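PDB 7C6C: chitosanase from Bacillus subtilis subsp. subtilis str. 168, which cleaves beta-1,4 linkages within partly acetylated chitosan chains and, as a secreted family 46 glycosidase, probably aids defence against fungi by breaking down their cell walls. Local coordinates for residues 111-114 / 115-119; 133-136 / 137-141; 193-197 / 198-202. All coordinates share one frame; numbering follows the deposited sequence. Where two conformers were deposited one is given.

Contacts 1, 2 and 3 follow one another along the chain without overlap, all within the family 46 range. Contact 1 lies midway along helix 104-128 and contact 2 at the start of helix 134-147, the next helix in the chain. Their centres are about 16 Å apart and they meet at Tyr141, whose OH is hydrogen-bonded to Asn114 and whose ring meets that of Tyr119 edge-to-face. Contact 3, in the turn leading into helix 201-205, stands apart: its centre is about 25 Å from that of contact 1, across the chain's centre, and about 24 Å from that of contact 2. Two contacts thus belong to a pair of joined helices, while the third borders the probable nucleophile, Asp35.

Contact 1 (111-114 / 115-119); sequences DKVN and DHLYY
Asn114 and Tyr118, one helical turn apart, meet through both backbone and side chain. The carbonyl Asn114 O takes two N-H groups at once: Tyr118 N at 2.9 Å, the ordinary helical step of four residues, and Tyr119 N at 3.0 Å, a step of five. The second bond is the straighter, with an N-H...O angle of 164°, and it marks a wider pi-type turn within helix 104-128. Beside this fork the Asn114 amide comes up to the rim of the Tyr118 ring, OD1 lying 3.2 Å from CD2 near the ring plane, with amide and ring turned 52° from each other. Tyr118 was deposited in two conformers, so this edge contact describes just one of them.

On another side of the helix Val113 and Leu117 run side by side in the same direction. Val113 CG1, anti to its own nitrogen (chi1 177°), meets Leu117 CD1 at 3.6 Å, while Leu117 N donates to Val113 O at 2.8 Å. The bonds from Asp115 N to Asp111 O and from His116 N to Lys112 O keep the preceding turn regular.

Further out, Tyr141 of helix 134-147 bonds to Asn114 ND2, which is consistent with the amide being held in this rotation. Asp111 OD1 is anchored by Arg43 and Tyr27, and Val113 also rests on Val59 of helix 52-63. The chemistry implies a division of labour in buried Asn114: its side chain ties two helices together, while its main-chain oxygen, gripped twice, accommodates the extra residue of a pi bulge without breaking the helix.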
loop_
_atom_site.group_PDB
_atom_site.type_symbol
_atom_site.label_atom_id
_atom_site.label_comp_id
_atom_site.label_asym_id
_atom_site.label_seq_id
_atom_site.Cartn_x
_atom_site.Cartn_y
_atom_site.Cartn_z
ATOM N N ASP A 111 8.003 -0.508 -9.957
ATOM C CA ASP A 111 7.723 -1.918 -9.703
ATOM C C ASP A 111 8.803 -2.535 -8.826
ATOM O O ASP A 111 8.510 -3.353 -7.948
ATOM C CB ASP A 111 7.628 -2.693 -11.018
ATOM C CG ASP A 111 6.394 -2.357 -11.827
ATOM O OD1 ASP A 111 5.447 -1.756 -11.278
ATOM O OD2 ASP A 111 6.372 -2.725 -13.022
ATOM N N LYS A 112 10.064 -2.165 -9.060
ATOM C CA LYS A 112 11.152 -2.736 -8.273
ATOM C C LYS A 112 11.065 -2.302 -6.815
ATOM O O LYS A 112 11.201 -3.126 -5.906
ATOM C CB LYS A 112 12.500 -2.346 -8.877
ATOM C CG LYS A 112 13.668 -2.843 -8.057
ATOM C CD LYS A 112 15.006 -2.645 -8.768
ATOM C CE LYS A 112 16.051 -2.010 -7.848
ATOM N NZ LYS A 112 17.439 -2.389 -8.214
ATOM N N VAL A 113 10.845 -1.009 -6.569
ATOM C CA VAL A 113 10.739 -0.535 -5.191
ATOM C C VAL A 113 9.507 -1.127 -4.518
ATOM O O VAL A 113 9.561 -1.554 -3.358
ATOM C CB VAL A 113 10.772 1.004 -5.145
ATOM C CG1 VAL A 113 10.597 1.508 -3.725
ATOM C CG2 VAL A 113 12.089 1.492 -5.711
ATOM N N ASN A 114 8.382 -1.191 -5.239
ATOM C CA ASN A 114 7.191 -1.822 -4.679
ATOM C C ASN A 114 7.463 -3.267 -4.295
ATOM O O ASN A 114 7.017 -3.735 -3.240
ATOM C CB ASN A 114 6.043 -1.761 -5.677
ATOM C CG ASN A 114 4.815 -2.467 -5.160
ATOM O OD1 ASN A 114 4.164 -1.981 -4.236
ATOM N ND2 ASN A 114 4.502 -3.632 -5.725
ATOM N N ASP A 115 8.185 -3.994 -5.147
ATOM C CA ASP A 115 8.460 -5.395 -4.854
ATOM C C ASP A 115 9.315 -5.523 -3.600
ATOM O O ASP A 115 9.049 -6.364 -2.729
ATOM C CB ASP A 115 9.152 -6.033 -6.059
ATOM C CG ASP A 115 9.378 -7.511 -5.880
ATOM O OD1 ASP A 115 8.380 -8.250 -5.763
ATOM O OD2 ASP A 115 10.551 -7.932 -5.859
ATOM N N HIS A 116 10.337 -4.678 -3.486
ATOM C CA HIS A 116 11.294 -4.791 -2.396
ATOM C C HIS A 116 10.721 -4.285 -1.078
ATOM O O HIS A 116 10.986 -4.873 -0.023
ATOM C CB HIS A 116 12.553 -4.006 -2.763
ATOM C CG HIS A 116 13.625 -4.058 -1.723
ATOM N ND1 HIS A 116 14.264 -5.227 -1.365
ATOM C CD2 HIS A 116 14.174 -3.082 -0.962
ATOM C CE1 HIS A 116 15.163 -4.966 -0.434
ATOM N NE2 HIS A 116 15.125 -3.673 -0.165
ATOM N N LEU A 117 9.946 -3.200 -1.112
ATOM C CA LEU A 117 9.461 -2.588 0.120
ATOM C C LEU A 117 8.116 -3.127 0.575
ATOM O O LEU A 117 7.830 -3.110 1.776
ATOM C CB LEU A 117 9.317 -1.072 -0.050
ATOM C CG LEU A 117 10.594 -0.259 -0.279
ATOM C CD1 LEU A 117 10.279 1.221 -0.161
ATOM C CD2 LEU A 117 11.694 -0.650 0.695
ATOM N N TYR A 118 7.267 -3.584 -0.342
ATOM C CA TYR A 118 5.889 -3.910 0.009
ATOM C C TYR A 118 5.522 -5.355 -0.306
ATOM O O TYR A 118 5.134 -6.091 0.603
ATOM C CB TYR A 118 4.897 -2.909 -0.617
ATOM C CG TYR A 118 5.336 -1.458 -0.527
ATOM C CD1 TYR A 118 5.639 -0.867 0.699
ATOM C CD2 TYR A 118 5.458 -0.681 -1.670
ATOM C CE1 TYR A 118 6.055 0.462 0.774
ATOM C CE2 TYR A 118 5.873 0.638 -1.601
ATOM C CZ TYR A 118 6.165 1.206 -0.384
ATOM O OH TYR A 118 6.565 2.520 -0.344
ATOM N N TYR A 119 5.638 -5.796 -1.560
ATOM C CA TYR A 119 5.156 -7.135 -1.882
ATOM C C TYR A 119 5.949 -8.215 -1.158
ATOM O O TYR A 119 5.364 -9.079 -0.495
ATOM C CB TYR A 119 5.160 -7.388 -3.382
ATOM C CG TYR A 119 4.663 -8.774 -3.719
ATOM C CD1 TYR A 119 3.345 -9.143 -3.463
ATOM C CD2 TYR A 119 5.513 -9.727 -4.266
ATOM C CE1 TYR A 119 2.889 -10.417 -3.754
ATOM C CE2 TYR A 119 5.061 -11.007 -4.564
ATOM C CZ TYR A 119 3.746 -11.341 -4.309
ATOM O OH TYR A 119 3.277 -12.600 -4.598
#

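Contact 2 (133-136 / 137-141); sequences TALA and RAVMY
Ala136 meets Met140 one turn on, in the first turns of helix 134-147. Ala136 O accepts from Met140 N at 2.9 Å, and the thioether chain of Met140 folds back over the same oxygen. Its CG comes to 3.3 Å from Ala136 O, and bends at chi2 (-55°) and chi3 bring the terminal CE round to 3.7 Å from it. The nitrogen of Ala136 serves the other end of the turn: it donates to Thr133 OG1 at 3.1 Å, making Thr133 the N-cap of the helix. That hydroxyl oxygen is also hydrogen-bonded to Glu177, which ties the cap to the start of the next-but-one helix.

Arg137 reaches back along the helix surface toward Thr133. Arg137 N bonds to Thr133 O at 3.1 Å, nearly straight at 168°, and the methylene CG passes 3.5 Å from that same Thr133 O. From CG to NE the chain is extended, carrying the guanidinium beyond the helix start, where NH2 bonds to the carbonyl of Leu131 and NH1 makes a weak bond to that of Gly2.

Leu135 meets Val139 in the same four-residue step. Beside the bond from Val139 N to Leu135 O, the branch Val139 CG2 sits 3.2 Å from Leu135 O, and the methyls Leu135 CD1 and Val139 CG2 touch lightly at 4.1 Å.

Around this turn the small residues Ala134 and Ala138 lie against helix 5-20. Ala136, Val139 and Met140 face helix 177-193, and the side chain of Arg137 touches Met123 and Ser126 of helix 104-128, so three other helices enclose the start of this one.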
loop_
_atom_site.group_PDB
_atom_site.type_symbol
_atom_site.label_atom_id
_atom_site.label_comp_id
_atom_site.label_asym_id
_atom_site.label_seq_id
_atom_site.Cartn_x
_atom_site.Cartn_y
_atom_site.Cartn_z
ATOM N N THR A 133 -4.227 -18.514 2.422
ATOM C CA THR A 133 -5.200 -18.096 1.424
ATOM C C THR A 133 -4.701 -16.890 0.642
ATOM O O THR A 133 -4.010 -16.011 1.167
ATOM C CB THR A 133 -6.571 -17.773 2.031
ATOM O OG1 THR A 133 -6.488 -16.586 2.832
ATOM C CG2 THR A 133 -7.121 -18.942 2.850
ATOM N N ALA A 134 -5.080 -16.851 -0.631
ATOM C CA ALA A 134 -4.736 -15.703 -1.455
ATOM C C ALA A 134 -5.374 -14.430 -0.913
ATOM O O ALA A 134 -4.754 -13.361 -0.952
ATOM C CB ALA A 134 -5.160 -15.953 -2.901
ATOM N N LEU A 135 -6.612 -14.517 -0.413
ATOM C CA LEU A 135 -7.261 -13.317 0.107
ATOM C C LEU A 135 -6.494 -12.753 1.299
ATOM O O LEU A 135 -6.252 -11.547 1.380
ATOM C CB LEU A 135 -8.723 -13.585 0.466
ATOM C CG LEU A 135 -9.436 -12.401 1.133
ATOM C CD1 LEU A 135 -9.427 -11.139 0.258
ATOM C CD2 LEU A 135 -10.852 -12.770 1.515
ATOM N N ALA A 136 -6.086 -13.609 2.237
ATOM C CA ALA A 136 -5.340 -13.086 3.380
ATOM C C ALA A 136 -4.030 -12.445 2.938
ATOM O O ALA A 136 -3.661 -11.372 3.428
ATOM C CB ALA A 136 -5.084 -14.182 4.409
ATOM N N ARG A 137 -3.324 -13.077 1.998
ATOM C CA ARG A 137 -2.093 -12.491 1.473
ATOM C C ARG A 137 -2.361 -11.163 0.773
ATOM O O ARG A 137 -1.576 -10.217 0.902
ATOM C CB ARG A 137 -1.395 -13.478 0.537
ATOM C CG ARG A 137 -0.801 -14.672 1.266
ATOM C CD ARG A 137 -0.199 -15.677 0.307
ATOM N NE ARG A 137 0.231 -16.879 1.018
ATOM C CZ ARG A 137 0.357 -18.082 0.465
ATOM N NH1 ARG A 137 0.092 -18.262 -0.821
ATOM N NH2 ARG A 137 0.747 -19.111 1.204
ATOM N N ALA A 138 -3.471 -11.068 0.036
ATOM C CA ALA A 138 -3.831 -9.809 -0.607
ATOM C C ALA A 138 -4.131 -8.726 0.422
ATOM O O ALA A 138 -3.775 -7.556 0.229
ATOM C CB ALA A 138 -5.027 -10.020 -1.529
ATOM N N VAL A 139 -4.799 -9.094 1.516
ATOM C CA VAL A 139 -5.036 -8.130 2.585
ATOM C C VAL A 139 -3.715 -7.652 3.175
ATOM O O VAL A 139 -3.537 -6.456 3.434
ATOM C CB VAL A 139 -5.975 -8.709 3.658
ATOM C CG1 VAL A 139 -6.095 -7.755 4.842
ATOM C CG2 VAL A 139 -7.353 -9.015 3.068
ATOM N N MET A 140 -2.768 -8.576 3.406
ATOM C CA MET A 140 -1.468 -8.163 3.935
ATOM C C MET A 140 -0.763 -7.206 2.984
ATOM O O MET A 140 -0.172 -6.209 3.419
ATOM C CB MET A 140 -0.571 -9.379 4.198
ATOM C CG MET A 140 -1.104 -10.386 5.208
ATOM S SD MET A 140 -1.522 -9.724 6.835
ATOM C CE MET A 140 -3.314 -9.811 6.753
ATOM N N TYR A 141 -0.812 -7.502 1.684
ATOM C CA TYR A 141 -0.170 -6.667 0.675
ATOM C C TYR A 141 -0.753 -5.255 0.690
ATOM O O TYR A 141 -0.015 -4.262 0.727
ATOM C CB TYR A 141 -0.382 -7.353 -0.677
ATOM C CG TYR A 141 0.348 -6.838 -1.901
ATOM C CD1 TYR A 141 1.359 -5.886 -1.827
ATOM C CD2 TYR A 141 0.013 -7.336 -3.155
ATOM C CE1 TYR A 141 2.009 -5.446 -2.973
ATOM C CE2 TYR A 141 0.648 -6.909 -4.294
ATOM C CZ TYR A 141 1.645 -5.962 -4.200
ATOM O OH TYR A 141 2.295 -5.536 -5.336
#

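Contact 3 (193-197 / 198-202); sequences MNPAN and HDTRD
A local turn links the end of helix 177-193 to helix 201-205, and it bends where Asn197 meets Asp199 and Thr200. Asn197 OD1 accepts from Asp199 N at 3.0 Å, forming an Asx turn, although the donor stands well above the amide plane and the N-H...O angle is only 136°. The main chain closes a second ring, with Thr200 N bonded to Asn197 O at 3.3 Å. Thr200 CG2 packs against Asn197, 3.3 Å from Asn197 O and 3.7 Å from Asn197 ND2. With OG1 anti to the backbone nitrogen (chi1 -163°), Thr200 turns its hydroxyl to Arg37 rather than capping the helix that follows.

Pro195 packs on the same methyl, its CG 3.8 Å from Thr200 CG2, and also 3.9 Å from Arg201 CG. Arg201 NH1 lies over one face of the His198 ring, offset toward its rim.

Ala196 N and Asn197 N are both held by the carboxylate of Asp154, just before helix 156-167, while Arg205 of helix 201-205 reaches back to Met193 and Asn194. The Thr200 side chain lies about 4 Å from that of the probable nucleophile Asp35, which sits in the loop between strands 30-32 and 39-41.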
loop_
_atom_site.group_PDB
_atom_site.type_symbol
_atom_site.label_atom_id
_atom_site.label_comp_id
_atom_site.label_asym_id
_atom_site.label_seq_id
_atom_site.Cartn_x
_atom_site.Cartn_y
_atom_site.Cartn_z
ATOM N N MET A 193 -9.321 4.255 11.976
ATOM C CA MET A 193 -10.220 5.217 12.601
ATOM C C MET A 193 -9.525 6.045 13.669
ATOM O O MET A 193 -9.875 7.211 13.861
ATOM C CB MET A 193 -11.427 4.484 13.195
ATOM C CG MET A 193 -12.342 3.946 12.111
ATOM S SD MET A 193 -13.156 5.221 11.130
ATOM C CE MET A 193 -14.455 5.729 12.254
ATOM N N ASN A 194 -8.550 5.481 14.370
ATOM C CA ASN A 194 -7.876 6.180 15.463
ATOM C C ASN A 194 -6.403 5.810 15.475
ATOM O O ASN A 194 -5.916 5.133 16.389
ATOM C CB ASN A 194 -8.553 5.884 16.803
ATOM C CG ASN A 194 -9.932 6.508 16.903
ATOM O OD1 ASN A 194 -10.064 7.733 16.982
ATOM N ND2 ASN A 194 -10.961 5.677 16.890
ATOM N N PRO A 195 -5.654 6.250 14.464
ATOM C CA PRO A 195 -4.231 5.916 14.410
ATOM C C PRO A 195 -3.453 6.638 15.495
ATOM O O PRO A 195 -3.836 7.715 15.961
ATOM C CB PRO A 195 -3.803 6.411 13.024
ATOM C CG PRO A 195 -4.776 7.480 12.689
ATOM C CD PRO A 195 -6.076 7.077 13.319
ATOM N N ALA A 196 -2.342 6.019 15.899
ATOM C CA ALA A 196 -1.424 6.690 16.812
ATOM C C ALA A 196 -0.849 7.955 16.188
ATOM O O ALA A 196 -0.596 8.938 16.890
ATOM C CB ALA A 196 -0.301 5.735 17.219
ATOM N N ASN A 197 -0.651 7.955 14.875
ATOM C CA ASN A 197 -0.090 9.093 14.151
ATOM C C ASN A 197 -1.229 10.053 13.826
ATOM O O ASN A 197 -2.039 9.798 12.929
ATOM C CB ASN A 197 0.603 8.581 12.895
ATOM C CG ASN A 197 1.006 9.686 11.941
ATOM O OD1 ASN A 197 1.093 10.853 12.312
ATOM N ND2 ASN A 197 1.275 9.312 10.699
ATOM N N HIS A 198 -1.293 11.168 14.561
ATOM C CA HIS A 198 -2.386 12.113 14.367
ATOM C C HIS A 198 -2.349 12.767 12.993
ATOM O O HIS A 198 -3.397 13.196 12.500
ATOM C CB HIS A 198 -2.369 13.186 15.451
ATOM C CG HIS A 198 -2.614 12.657 16.829
ATOM N ND1 HIS A 198 -2.544 13.448 17.954
ATOM C CD2 HIS A 198 -2.927 11.412 17.261
ATOM C CE1 HIS A 198 -2.804 12.713 19.022
ATOM N NE2 HIS A 198 -3.039 11.475 18.629
ATOM N N ASP A 199 -1.166 12.855 12.366
ATOM C CA ASP A 199 -1.054 13.514 11.066
ATOM C C ASP A 199 -1.961 12.859 10.031
ATOM O O ASP A 199 -2.422 13.524 9.095
ATOM C CB ASP A 199 0.387 13.426 10.535
ATOM C CG ASP A 199 1.384 14.268 11.316
ATOM O OD1 ASP A 199 0.964 15.172 12.069
ATOM O OD2 ASP A 199 2.610 14.039 11.138
ATOM N N THR A 200 -2.206 11.557 10.163
ATOM C CA THR A 200 -2.844 10.770 9.117
ATOM C C THR A 200 -4.314 10.461 9.403
ATOM O O THR A 200 -4.932 9.689 8.663
ATOM C CB THR A 200 -2.041 9.484 8.862
ATOM O OG1 THR A 200 -2.423 8.923 7.599
ATOM C CG2 THR A 200 -2.256 8.448 9.971
ATOM N N ARG A 201 -4.867 11.030 10.467
ATOM C CA ARG A 201 -6.254 10.765 10.846
ATOM C C ARG A 201 -7.278 11.044 9.769
ATOM O O ARG A 201 -8.094 10.192 9.448
ATOM C CB ARG A 201 -6.643 11.606 12.058
ATOM C CG ARG A 201 -6.081 11.136 13.373
ATOM C CD ARG A 201 -6.251 12.251 14.392
ATOM N NE ARG A 201 -6.170 11.777 15.764
ATOM C CZ ARG A 201 -6.068 12.577 16.816
ATOM N NH1 ARG A 201 -6.002 12.058 18.033
ATOM N NH2 ARG A 201 -6.023 13.892 16.649
ATOM N N ASP A 202 -7.247 12.252 9.226
ATOM C CA ASP A 202 -8.238 12.640 8.222
ATOM C C ASP A 202 -8.206 11.699 7.027
ATOM O O ASP A 202 -9.248 11.211 6.574
ATOM C CB ASP A 202 -7.984 14.073 7.744
ATOM C CG ASP A 202 -8.512 15.126 8.695
ATOM O OD1 ASP A 202 -9.124 14.779 9.728
ATOM O OD2 ASP A 202 -8.303 16.322 8.399
#